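Local coordinates for periplasmic binding protein (Pseudomonas aeruginosa, PDB 2R79) that binds heme in the cleft between two lobes and probably delivers it to an inner-membrane transporter for uptake, at residues L1-W5 against L104-G109; G9-W15 against V241-R247; Q139-V144 against A258-S262; A151-L155 against A213-N218. All coordinates share one frame; numbering follows the deposited sequence.

Contact 1: residues L1-W5 against L104-G109; sequences LPQRW and LGDWLG
The indole of Trp-5 pushes its six-membered ring against the last turn of helix 94-108, where CH2 of Trp-5 lies 3.6 Å from CB of Trp-107. The two tryptophans do not stack: their side chains run at about a right angle, and Trp-5 reaches the other ring near its rim. CG of Trp-5 stands beside its own backbone N (chi1 -64°), which carries the indole to the helix edge-first, and CZ3 of Trp-5 meets CD2 of Leu-104 at 4.0 Å. The carbonyl of Trp-107 is the point on which the segments converge. CZ2 of Trp-5 approaches Trp-107 O at 3.6 Å from the indole edge, and the Pro-2 ring rests on the same oxygen through CG and CD. A water completes this arrangement by donating to Trp-107 O at 2.7 Å and also to Pro-2 O. That second carbonyl additionally takes the indole N-H of Trp-5, at 3.1 Å from NE1 to Pro-2 O; the donor stands well above the carbonyl plane while the oxygen lies in the ring plane. Farther out, Leu-1 spreads its methyls along the helix terminus, CD2 lying 3.7 Å from Asp-106 O and CD1 against CA of Gly-109, the positive-phi glycine of a Schellman motif. Ile-62 of strand 62-65 packs on both tryptophans. No direct hydrogen bond joins the segments. The chemistry is therefore that of an apolar contact with one bridging water at its edge: carbon surface supplies the packing, and the water serves a carbonyl in the final turn, where helical N-H partners run out.

Contact 2: residues G9-W15 against V241-R247; sequences GGSLSEW and VGGLGPR
Three side chains of helix 10-18, Ser-11, Glu-14 and Trp-15, each meet the loop 241-247 in a different orientation. Pro-246 lies over one face of the Trp-15 indole, a CH-pi contact with CD of Pro-246 3.7 Å from the centroid of the five-membered ring of Trp-15. The same indole uses its edge as well: Trp-15 NE1 gives a nearly straight hydrogen bond of 2.9 Å to Leu-244 O, lying in both the ring plane and the carbonyl plane and falling on a lone pair. Face and edge together fix the ring's rotation. CB of Glu-14 lies 3.4 Å from CG of Pro-246, and the Glu-14 carboxylate meets Arg-247 in a side-on salt bridge. Arg-247 NE approaches Glu-14 OE1 at 2.7 Å and Arg-247 NH2 approaches Glu-14 OE2 at 3.2 Å, both from above the carboxylate plane, and the two flat groups are turned 53° apart. A water donating to Glu-14 OE2 accepts the backbone N-H of Arg-247. At the start of the helix, Ser-11 OG sits between two carbonyls, 2.9 Å from Val-241 O and 2.8 Å from Gly-243 O, while Ser-11 N donates to Val-241 O. Val-241 itself touches the bound heme. The loop thus passes from the heme pocket along the first turns of helix 10-18 to the start of helix 248-259, with the Trp-15 ring also packing on helices 94-108 and 111-135.

Contact 3: residues Q139-V144 against A258-S262; sequences QPAPGV and AFYPS
Drawn out straight, with CG anti to the backbone N (chi1 -179°) and the chain extended beyond it, Gln-139 carries its amide across to the end of helix 248-259. There Gln-139 NE2 donates to Phe-259 O at 2.8 Å, a bond lying in the carbonyl plane and in the plane of the amide itself. The other end of the amide is held too, since OE1 accepts from a water that in turn takes the N-H of Ser-262; the pair of bonds sets which way round the amide lies. The phenol of Tyr-260 passes obliquely, its plane only 15° from that of the amide, with NE2 of Gln-139 at 3.4 Å from CD2 of Tyr-260. OH of Tyr-260 comes 3.4 Å from CA of Ala-141, but it is hydrogen-bonded to Gly-172 O and Gln-136 NE2. Pro-142 touches both aromatic residues, crossing each at about a right angle: CG of Pro-142 meets Phe-259 CB at 4.1 Å, and its CD lies 4.0 Å from Tyr-260 CZ. Deeper in, Val-144 sets CG2 over one face of the Phe-259 ring, 4.1 Å from CE2. The contact thus ties the lead-in to strand 143-150 to the exit of helix 248-259. Leu-168 of helix 163-170 packs on both Val-144 and Phe-259, Leu-233 of strand 232-235 backs Phe-259, and helix 111-135 lines the Tyr-260 ring.

Contact 4: residues A151-L155 against A213-N218; sequences AGGQL and ALLKQN
One amide nitrogen, ND2 of Asn-218, serves two carbonyls at once, Gly-152 O in the 151-155 turn and Leu-214 O in the helix it follows. The bond across the contact is 3.2 Å from Asn-218 ND2 to Gly-152 O, arriving nearly along the C=O axis but bent at the hydrogen (139°). Its companion is shorter, 2.9 Å from Asn-218 ND2 to Leu-214 O, and uses a lone pair in the carbonyl plane. Asn-218 follows helix 207-217 directly, and its two bonds tie the helix end to the turn. Leu-155 covers this amide with a methyl, CD1 standing 3.5 Å from ND2 of Asn-218, while its other methyl, CD2, meets Leu-214 CD1 at 4.0 Å. The two leucines cross at about a right angle; CG of Leu-214 lies anti to its backbone N (chi1 -177°), which directs its branches to that meeting. On the other flank, Gln-217 spreads its amide along the glycines, with OE1 of Gln-217 3.3 Å from CA of Gly-153. The methyl carbon CB of Ala-213 lies 4.0 Å from CA of Gly-152, whose positive phi and bare alpha carbon let the turn sit close on the helix. The carboxylate of Asp-202 accepts hydrogen bonds from the N-H groups of Ala-151 and Gly-152. Chemically, one side-chain amide bonds a carbonyl of the turn and one of the helix, with Leu-155 packed against it; across the two segments the link rests on a neutral hydrogen bond and carbon packing.

The four contacts illustrate how a bilobal binding protein is held together locally at well-separated points. Contacts 1 and 2 adjoin, Leu-104 CD1 lying 3.7 Å from Trp-15 CB, so the packing runs from the chain start to the centre of the molecule. Contact 2 is the one that reaches the ligand: the Val-241 side chain is about 4 Å from the bound heme and about 6 Å from that of Tyr-46, the axial ligand of the iron. Contact 4 stands farther back, with the side chain of Ala-151 about 10 Å from heme and about 7 Å from that of heme-binding Arg-203. Contact 3 is remote, its centre about 42 Å from that of contact 1, across the chain's centre.

Contact 1: residues L1-W5 against L104-G109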
loop_
_atom_site.group_PDB
_atom_site.type_symbol
_atom_site.label_atom_id
_atom_site.label_comp_id
_atom_site.label_asym_id
_atom_site.label_seq_id
_atom_site.Cartn_x
_atom_site.Cartn_y
_atom_site.Cartn_z
ATOM N N LEU A 1 22.675 15.168 -35.307
ATOM C CA LEU A 1 22.683 14.591 -33.926
ATOM C C LEU A 1 21.798 13.354 -33.844
ATOM O O LEU A 1 20.679 13.349 -34.351
ATOM C CB LEU A 1 22.180 15.624 -32.916
ATOM C CG LEU A 1 22.955 16.937 -32.803
ATOM C CD1 LEU A 1 22.282 17.826 -31.767
ATOM C CD2 LEU A 1 24.401 16.657 -32.420
ATOM N N PRO A 2 22.290 12.286 -33.202
ATOM C CA PRO A 2 21.503 11.053 -33.075
ATOM C C PRO A 2 20.143 11.274 -32.410
ATOM O O PRO A 2 20.035 12.008 -31.425
ATOM C CB PRO A 2 22.423 10.138 -32.262
ATOM C CG PRO A 2 23.287 11.093 -31.499
ATOM C CD PRO A 2 23.587 12.152 -32.522
ATOM N N GLN A 3 19.109 10.634 -32.956
ATOM C CA GLN A 3 17.753 10.764 -32.430
ATOM C C GLN A 3 17.266 9.533 -31.680
ATOM O O GLN A 3 16.461 9.643 -30.756
ATOM C CB GLN A 3 16.777 11.072 -33.563
ATOM C CG GLN A 3 17.055 12.379 -34.264
ATOM C CD GLN A 3 17.064 13.550 -33.313
ATOM O OE1 GLN A 3 16.062 13.841 -32.661
ATOM N NE2 GLN A 3 18.202 14.233 -33.225
ATOM N N ARG A 4 17.732 8.360 -32.089
ATOM C CA ARG A 4 17.333 7.124 -31.430
ATOM C C ARG A 4 18.541 6.507 -30.734
ATOM O O ARG A 4 19.491 6.068 -31.381
ATOM C CB ARG A 4 16.749 6.133 -32.440
ATOM C CG ARG A 4 15.584 6.679 -33.270
ATOM C CD ARG A 4 14.712 5.540 -33.793
ATOM N NE ARG A 4 13.509 5.377 -32.979
ATOM C CZ ARG A 4 12.987 4.206 -32.629
ATOM N NH1 ARG A 4 13.561 3.079 -33.017
ATOM N NH2 ARG A 4 11.883 4.164 -31.892
ATOM N N TRP A 5 18.488 6.477 -29.409
ATOM C CA TRP A 5 19.577 5.946 -28.599
ATOM C C TRP A 5 19.235 4.656 -27.872
ATOM O O TRP A 5 18.120 4.475 -27.389
ATOM C CB TRP A 5 19.982 6.952 -27.520
ATOM C CG TRP A 5 20.538 8.252 -27.988
ATOM C CD1 TRP A 5 20.023 9.077 -28.946
ATOM C CD2 TRP A 5 21.673 8.933 -27.440
ATOM N NE1 TRP A 5 20.763 10.234 -29.024
ATOM C CE2 TRP A 5 21.782 10.171 -28.111
ATOM C CE3 TRP A 5 22.605 8.618 -26.443
ATOM C CZ2 TRP A 5 22.788 11.096 -27.817
ATOM C CZ3 TRP A 5 23.606 9.537 -26.148
ATOM C CH2 TRP A 5 23.688 10.766 -26.835
ATOM N N LEU A 104 28.461 13.061 -23.983
ATOM C CA LEU A 104 27.004 12.985 -23.949
ATOM C C LEU A 104 26.408 14.346 -24.255
ATOM O O LEU A 104 25.449 14.458 -25.015
ATOM C CB LEU A 104 26.516 12.508 -22.582
ATOM C CG LEU A 104 26.877 11.073 -22.198
ATOM C CD1 LEU A 104 26.296 10.756 -20.828
ATOM C CD2 LEU A 104 26.338 10.107 -23.245
ATOM N N GLY A 105 26.988 15.382 -23.663
ATOM C CA GLY A 105 26.498 16.724 -23.900
ATOM C C GLY A 105 26.531 17.065 -25.377
ATOM O O GLY A 105 25.562 17.596 -25.918
ATOM N N ASP A 106 27.642 16.747 -26.037
ATOM C CA ASP A 106 27.787 17.041 -27.453
ATOM C C ASP A 106 26.833 16.254 -28.342
ATOM O O ASP A 106 26.174 16.837 -29.200
ATOM C CB ASP A 106 29.230 16.804 -27.914
ATOM C CG ASP A 106 30.200 17.847 -27.373
ATOM O OD1 ASP A 106 29.755 18.962 -27.020
ATOM O OD2 ASP A 106 31.416 17.556 -27.314
ATOM N N TRP A 107 26.757 14.942 -28.156
ATOM C CA TRP A 107 25.864 14.139 -28.986
ATOM C C TRP A 107 24.393 14.459 -28.726
ATOM O O TRP A 107 23.529 14.136 -29.539
ATOM C CB TRP A 107 26.098 12.640 -28.766
ATOM C CG TRP A 107 27.515 12.196 -28.948
ATOM C CD1 TRP A 107 28.421 12.685 -29.846
ATOM C CD2 TRP A 107 28.192 11.164 -28.217
ATOM N NE1 TRP A 107 29.623 12.027 -29.716
ATOM C CE2 TRP A 107 29.511 11.089 -28.723
ATOM C CE3 TRP A 107 27.814 10.297 -27.182
ATOM C CZ2 TRP A 107 30.456 10.178 -28.227
ATOM C CZ3 TRP A 107 28.757 9.387 -26.688
ATOM C CH2 TRP A 107 30.062 9.341 -27.213
ATOM N N LEU A 108 24.114 15.100 -27.596
ATOM C CA LEU A 108 22.745 15.449 -27.214
ATOM C C LEU A 108 22.420 16.896 -27.586
ATOM O O LEU A 108 21.257 17.301 -27.599
ATOM C CB LEU A 108 22.578 15.252 -25.703
ATOM C CG LEU A 108 21.550 14.293 -25.089
ATOM C CD1 LEU A 108 21.157 13.172 -26.034
ATOM C CD2 LEU A 108 22.153 13.734 -23.802
ATOM N N GLY A 109 23.460 17.676 -27.865
ATOM C CA GLY A 109 23.272 19.066 -28.232
ATOM C C GLY A 109 23.048 20.010 -27.068
ATOM O O GLY A 109 22.449 21.069 -27.237
HETATM O O HOH W 1 20.853 13.790 -29.813
#

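Contact 2: residues G9-W15 against V241-R247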
loop_
_atom_site.group_PDB
_atom_site.type_symbol
_atom_site.label_atom_id
_atom_site.label_comp_id
_atom_site.label_asym_id
_atom_site.label_seq_id
_atom_site.Cartn_x
_atom_site.Cartn_y
_atom_site.Cartn_z
ATOM N N GLY A 9 24.352 0.132 -19.574
ATOM C CA GLY A 9 25.093 0.599 -18.416
ATOM C C GLY A 9 24.240 1.568 -17.619
ATOM O O GLY A 9 24.042 2.710 -18.028
ATOM N N GLY A 10 23.736 1.106 -16.479
ATOM C CA GLY A 10 22.887 1.927 -15.631
ATOM C C GLY A 10 23.189 3.415 -15.529
ATOM O O GLY A 10 22.355 4.245 -15.887
ATOM N N SER A 11 24.373 3.757 -15.035
ATOM C CA SER A 11 24.754 5.155 -14.870
ATOM C C SER A 11 24.750 5.982 -16.148
ATOM O O SER A 11 24.435 7.167 -16.106
ATOM C CB SER A 11 26.117 5.246 -14.187
ATOM O OG SER A 11 26.021 4.785 -12.851
ATOM N N LEU A 12 25.110 5.380 -17.278
ATOM C CA LEU A 12 25.102 6.106 -18.543
ATOM C C LEU A 12 23.666 6.540 -18.858
ATOM O O LEU A 12 23.413 7.699 -19.201
ATOM C CB LEU A 12 25.627 5.213 -19.666
ATOM C CG LEU A 12 27.015 5.539 -20.218
ATOM C CD1 LEU A 12 28.007 5.674 -19.077
ATOM C CD2 LEU A 12 27.450 4.447 -21.189
ATOM N N SER A 13 22.732 5.602 -18.734
ATOM C CA SER A 13 21.325 5.872 -18.996
ATOM C C SER A 13 20.797 6.985 -18.101
ATOM O O SER A 13 20.044 7.849 -18.554
ATOM C CB SER A 13 20.492 4.605 -18.782
ATOM O OG SER A 13 20.858 3.599 -19.702
ATOM N N GLU A 14 21.179 6.952 -16.829
ATOM C CA GLU A 14 20.734 7.981 -15.899
ATOM C C GLU A 14 21.220 9.342 -16.368
ATOM O O GLU A 14 20.493 10.327 -16.277
ATOM C CB GLU A 14 21.276 7.729 -14.492
ATOM C CG GLU A 14 20.777 6.477 -13.827
ATOM C CD GLU A 14 21.134 6.438 -12.353
ATOM O OE1 GLU A 14 20.620 7.292 -11.598
ATOM O OE2 GLU A 14 21.932 5.563 -11.952
ATOM N N TRP A 15 22.457 9.392 -16.856
ATOM C CA TRP A 15 23.025 10.651 -17.327
ATOM C C TRP A 15 22.287 11.190 -18.539
ATOM O O TRP A 15 21.999 12.379 -18.598
ATOM C CB TRP A 15 24.517 10.493 -17.635
ATOM C CG TRP A 15 25.360 10.641 -16.416
ATOM C CD1 TRP A 15 26.271 9.745 -15.934
ATOM C CD2 TRP A 15 25.356 11.743 -15.501
ATOM N NE1 TRP A 15 26.832 10.220 -14.772
ATOM C CE2 TRP A 15 26.290 11.443 -14.483
ATOM C CE3 TRP A 15 24.654 12.956 -15.440
ATOM C CZ2 TRP A 15 26.544 12.313 -13.416
ATOM C CZ3 TRP A 15 24.904 13.822 -14.379
ATOM C CH2 TRP A 15 25.843 13.494 -13.381
ATOM N N VAL A 241 27.123 0.248 -11.549
ATOM C CA VAL A 241 27.245 -0.168 -12.943
ATOM C C VAL A 241 27.321 1.019 -13.901
ATOM O O VAL A 241 26.649 2.033 -13.704
ATOM C CB VAL A 241 26.045 -1.044 -13.366
ATOM C CG1 VAL A 241 26.264 -1.571 -14.776
ATOM C CG2 VAL A 241 25.859 -2.190 -12.381
ATOM N N GLY A 242 28.150 0.885 -14.933
ATOM C CA GLY A 242 28.292 1.936 -15.930
ATOM C C GLY A 242 28.976 3.234 -15.526
ATOM O O GLY A 242 28.608 4.305 -16.020
ATOM N N GLY A 243 29.970 3.162 -14.645
ATOM C CA GLY A 243 30.663 4.371 -14.235
ATOM C C GLY A 243 29.924 5.181 -13.186
ATOM O O GLY A 243 28.860 4.789 -12.718
ATOM N N LEU A 244 30.499 6.315 -12.818
ATOM C CA LEU A 244 29.925 7.201 -11.812
ATOM C C LEU A 244 28.597 7.789 -12.256
ATOM O O LEU A 244 28.542 8.503 -13.255
ATOM C CB LEU A 244 30.912 8.328 -11.505
ATOM C CG LEU A 244 31.990 8.057 -10.454
ATOM C CD1 LEU A 244 32.252 6.564 -10.307
ATOM C CD2 LEU A 244 33.241 8.819 -10.831
ATOM N N GLY A 245 27.540 7.507 -11.496
ATOM C CA GLY A 245 26.217 7.995 -11.843
ATOM C C GLY A 245 25.718 9.177 -11.029
ATOM O O GLY A 245 26.259 9.473 -9.961
ATOM N N PRO A 246 24.656 9.855 -11.500
ATOM C CA PRO A 246 24.047 11.023 -10.852
ATOM C C PRO A 246 23.445 10.809 -9.465
ATOM O O PRO A 246 23.227 11.768 -8.731
ATOM C CB PRO A 246 23.007 11.481 -11.877
ATOM C CG PRO A 246 22.599 10.198 -12.522
ATOM C CD PRO A 246 23.907 9.477 -12.713
ATOM N N ARG A 247 23.186 9.560 -9.094
ATOM C CA ARG A 247 22.605 9.288 -7.782
ATOM C C ARG A 247 23.637 9.031 -6.692
ATOM O O ARG A 247 23.283 8.945 -5.521
ATOM C CB ARG A 247 21.646 8.097 -7.855
ATOM C CG ARG A 247 20.347 8.358 -8.618
ATOM C CD ARG A 247 19.484 7.101 -8.634
ATOM N NE ARG A 247 20.177 5.987 -9.281
ATOM C CZ ARG A 247 20.123 4.725 -8.869
ATOM N NH1 ARG A 247 19.400 4.400 -7.806
ATOM N NH2 ARG A 247 20.811 3.789 -9.510
HETATM O O HOH W 2 23.767 6.896 -10.083
#

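Contact 3: residues Q139-V144 against A258-S262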
loop_
_atom_site.group_PDB
_atom_site.type_symbol
_atom_site.label_atom_id
_atom_site.label_comp_id
_atom_site.label_asym_id
_atom_site.label_seq_id
_atom_site.Cartn_x
_atom_site.Cartn_y
_atom_site.Cartn_z
ATOM N N GLN A 139 35.140 11.339 15.658
ATOM C CA GLN A 139 35.207 9.909 15.350
ATOM C C GLN A 139 36.133 9.620 14.173
ATOM O O GLN A 139 36.053 10.271 13.132
ATOM C CB GLN A 139 33.814 9.359 15.027
ATOM C CG GLN A 139 33.815 7.864 14.708
ATOM C CD GLN A 139 32.530 7.384 14.053
ATOM O OE1 GLN A 139 31.456 7.426 14.652
ATOM N NE2 GLN A 139 32.639 6.921 12.816
ATOM N N PRO A 140 37.022 8.631 14.321
ATOM C CA PRO A 140 37.957 8.272 13.248
ATOM C C PRO A 140 37.271 7.464 12.143
ATOM O O PRO A 140 36.263 6.799 12.383
ATOM C CB PRO A 140 39.020 7.467 13.985
ATOM C CG PRO A 140 38.202 6.734 15.006
ATOM C CD PRO A 140 37.263 7.813 15.525
ATOM N N ALA A 141 37.825 7.524 10.936
ATOM C CA ALA A 141 37.268 6.805 9.795
ATOM C C ALA A 141 37.200 5.301 10.064
ATOM O O ALA A 141 38.188 4.684 10.451
ATOM C CB ALA A 141 38.105 7.079 8.565
ATOM N N PRO A 142 36.029 4.688 9.853
ATOM C CA PRO A 142 35.882 3.248 10.092
ATOM C C PRO A 142 36.386 2.349 8.954
ATOM O O PRO A 142 36.286 2.705 7.773
ATOM C CB PRO A 142 34.381 3.101 10.290
ATOM C CG PRO A 142 33.842 4.087 9.274
ATOM C CD PRO A 142 34.731 5.301 9.504
ATOM N N GLY A 143 36.926 1.186 9.319
ATOM C CA GLY A 143 37.382 0.231 8.319
ATOM C C GLY A 143 36.150 -0.507 7.817
ATOM O O GLY A 143 35.390 -1.057 8.614
ATOM N N VAL A 144 35.947 -0.537 6.503
ATOM C CA VAL A 144 34.759 -1.173 5.940
ATOM C C VAL A 144 35.048 -2.046 4.726
ATOM O O VAL A 144 36.091 -1.917 4.086
ATOM C CB VAL A 144 33.728 -0.078 5.527
ATOM C CG1 VAL A 144 32.490 -0.702 4.887
ATOM C CG2 VAL A 144 33.338 0.748 6.750
ATOM N N ALA A 258 25.582 6.661 7.988
ATOM C CA ALA A 258 25.671 5.360 8.657
ATOM C C ALA A 258 27.088 5.135 9.208
ATOM O O ALA A 258 27.260 4.476 10.232
ATOM C CB ALA A 258 25.319 4.246 7.685
ATOM N N PHE A 259 28.090 5.688 8.520
ATOM C CA PHE A 259 29.490 5.554 8.928
ATOM C C PHE A 259 29.867 6.457 10.111
ATOM O O PHE A 259 30.774 6.133 10.878
ATOM C CB PHE A 259 30.415 5.843 7.738
ATOM C CG PHE A 259 30.363 4.792 6.646
ATOM C CD1 PHE A 259 30.907 5.053 5.394
ATOM C CD2 PHE A 259 29.788 3.543 6.876
ATOM C CE1 PHE A 259 30.880 4.089 4.380
ATOM C CE2 PHE A 259 29.754 2.570 5.873
ATOM C CZ PHE A 259 30.302 2.845 4.623
ATOM N N TYR A 260 29.179 7.591 10.246
ATOM C CA TYR A 260 29.418 8.531 11.345
ATOM C C TYR A 260 28.066 8.825 11.975
ATOM O O TYR A 260 27.532 9.920 11.824
ATOM C CB TYR A 260 30.025 9.838 10.833
ATOM C CG TYR A 260 31.365 9.674 10.181
ATOM C CD1 TYR A 260 31.470 9.328 8.835
ATOM C CD2 TYR A 260 32.538 9.790 10.929
ATOM C CE1 TYR A 260 32.714 9.093 8.249
ATOM C CE2 TYR A 260 33.779 9.559 10.355
ATOM C CZ TYR A 260 33.861 9.211 9.016
ATOM O OH TYR A 260 35.091 8.996 8.442
ATOM N N PRO A 261 27.500 7.850 12.696
ATOM C CA PRO A 261 26.194 7.987 13.350
ATOM C C PRO A 261 26.050 9.126 14.354
ATOM O O PRO A 261 24.935 9.536 14.662
ATOM C CB PRO A 261 25.980 6.613 13.984
ATOM C CG PRO A 261 27.367 6.162 14.288
ATOM C CD PRO A 261 28.133 6.567 13.053
ATOM N N SER A 262 27.172 9.631 14.857
ATOM C CA SER A 262 27.158 10.723 15.829
ATOM C C SER A 262 27.277 12.094 15.186
ATOM O O SER A 262 27.700 13.051 15.832
ATOM C CB SER A 262 28.293 10.560 16.836
ATOM O OG SER A 262 28.113 9.382 17.591
HETATM O O HOH W 3 29.910 9.457 14.495
#

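Contact 4: residues A151-L155 against A213-N218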
loop_
_atom_site.group_PDB
_atom_site.type_symbol
_atom_site.label_atom_id
_atom_site.label_comp_id
_atom_site.label_asym_id
_atom_site.label_seq_id
_atom_site.Cartn_x
_atom_site.Cartn_y
_atom_site.Cartn_z
ATOM N N ALA A 151 22.423 -13.216 -4.756
ATOM C CA ALA A 151 21.545 -13.956 -3.873
ATOM C C ALA A 151 22.410 -14.411 -2.698
ATOM O O ALA A 151 22.306 -15.545 -2.228
ATOM C CB ALA A 151 20.945 -15.152 -4.594
ATOM N N GLY A 152 23.288 -13.511 -2.255
ATOM C CA GLY A 152 24.160 -13.790 -1.125
ATOM C C GLY A 152 25.359 -14.676 -1.390
ATOM O O GLY A 152 26.171 -14.897 -0.498
ATOM N N GLY A 153 25.489 -15.189 -2.606
ATOM C CA GLY A 153 26.625 -16.048 -2.896
ATOM C C GLY A 153 27.567 -15.436 -3.908
ATOM O O GLY A 153 27.383 -14.287 -4.318
ATOM N N GLN A 154 28.587 -16.195 -4.297
ATOM C CA GLN A 154 29.559 -15.744 -5.294
ATOM C C GLN A 154 30.088 -14.348 -4.981
ATOM O O GLN A 154 30.214 -13.504 -5.868
ATOM C CB GLN A 154 28.902 -15.746 -6.674
ATOM C CG GLN A 154 28.491 -17.126 -7.165
ATOM C CD GLN A 154 27.486 -17.065 -8.302
ATOM O OE1 GLN A 154 27.605 -16.244 -9.217
ATOM N NE2 GLN A 154 26.488 -17.942 -8.253
ATOM N N LEU A 155 30.407 -14.120 -3.714
ATOM C CA LEU A 155 30.897 -12.828 -3.263
ATOM C C LEU A 155 32.138 -12.285 -3.944
ATOM O O LEU A 155 33.144 -12.978 -4.082
ATOM C CB LEU A 155 31.171 -12.867 -1.761
ATOM C CG LEU A 155 29.979 -12.989 -0.821
ATOM C CD1 LEU A 155 30.456 -12.743 0.608
ATOM C CD2 LEU A 155 28.922 -11.965 -1.199
ATOM N N ALA A 213 20.458 -14.061 3.338
ATOM C CA ALA A 213 21.170 -14.877 2.366
ATOM C C ALA A 213 22.673 -14.767 2.587
ATOM O O ALA A 213 23.400 -15.758 2.526
ATOM C CB ALA A 213 20.822 -14.440 0.967
ATOM N N LEU A 214 23.138 -13.557 2.856
ATOM C CA LEU A 214 24.554 -13.330 3.080
ATOM C C LEU A 214 25.069 -14.183 4.236
ATOM O O LEU A 214 26.123 -14.812 4.138
ATOM C CB LEU A 214 24.802 -11.855 3.391
ATOM C CG LEU A 214 26.261 -11.438 3.578
ATOM C CD1 LEU A 214 26.955 -11.423 2.229
ATOM C CD2 LEU A 214 26.325 -10.064 4.222
ATOM N N LEU A 215 24.317 -14.200 5.331
ATOM C CA LEU A 215 24.714 -14.954 6.510
ATOM C C LEU A 215 24.606 -16.457 6.301
ATOM O O LEU A 215 25.425 -17.222 6.823
ATOM C CB LEU A 215 23.877 -14.507 7.704
ATOM C CG LEU A 215 24.209 -13.063 8.115
ATOM C CD1 LEU A 215 23.099 -12.464 8.956
ATOM C CD2 LEU A 215 25.523 -13.062 8.873
ATOM N N LYS A 216 23.605 -16.883 5.533
ATOM C CA LYS A 216 23.430 -18.297 5.255
ATOM C C LYS A 216 24.645 -18.852 4.544
ATOM O O LYS A 216 25.204 -19.871 4.948
ATOM C CB LYS A 216 22.219 -18.536 4.370
ATOM C CG LYS A 216 20.928 -18.645 5.107
ATOM C CD LYS A 216 19.850 -19.126 4.173
ATOM C CE LYS A 216 18.553 -19.359 4.915
ATOM N NZ LYS A 216 17.605 -20.087 4.037
ATOM N N GLN A 217 25.055 -18.166 3.485
ATOM C CA GLN A 217 26.185 -18.607 2.686
ATOM C C GLN A 217 27.561 -18.212 3.201
ATOM O O GLN A 217 28.563 -18.716 2.712
ATOM C CB GLN A 217 25.999 -18.126 1.247
ATOM C CG GLN A 217 24.673 -18.591 0.667
ATOM C CD GLN A 217 24.571 -18.388 -0.826
ATOM O OE1 GLN A 217 25.430 -18.838 -1.582
ATOM N NE2 GLN A 217 23.508 -17.717 -1.262
ATOM N N ASN A 218 27.613 -17.327 4.192
ATOM C CA ASN A 218 28.892 -16.878 4.748
ATOM C C ASN A 218 28.761 -16.706 6.261
ATOM O O ASN A 218 28.941 -15.608 6.787
ATOM C CB ASN A 218 29.281 -15.548 4.104
ATOM C CG ASN A 218 29.152 -15.576 2.589
ATOM O OD1 ASN A 218 29.972 -16.173 1.897
ATOM N ND2 ASN A 218 28.107 -14.938 2.069
#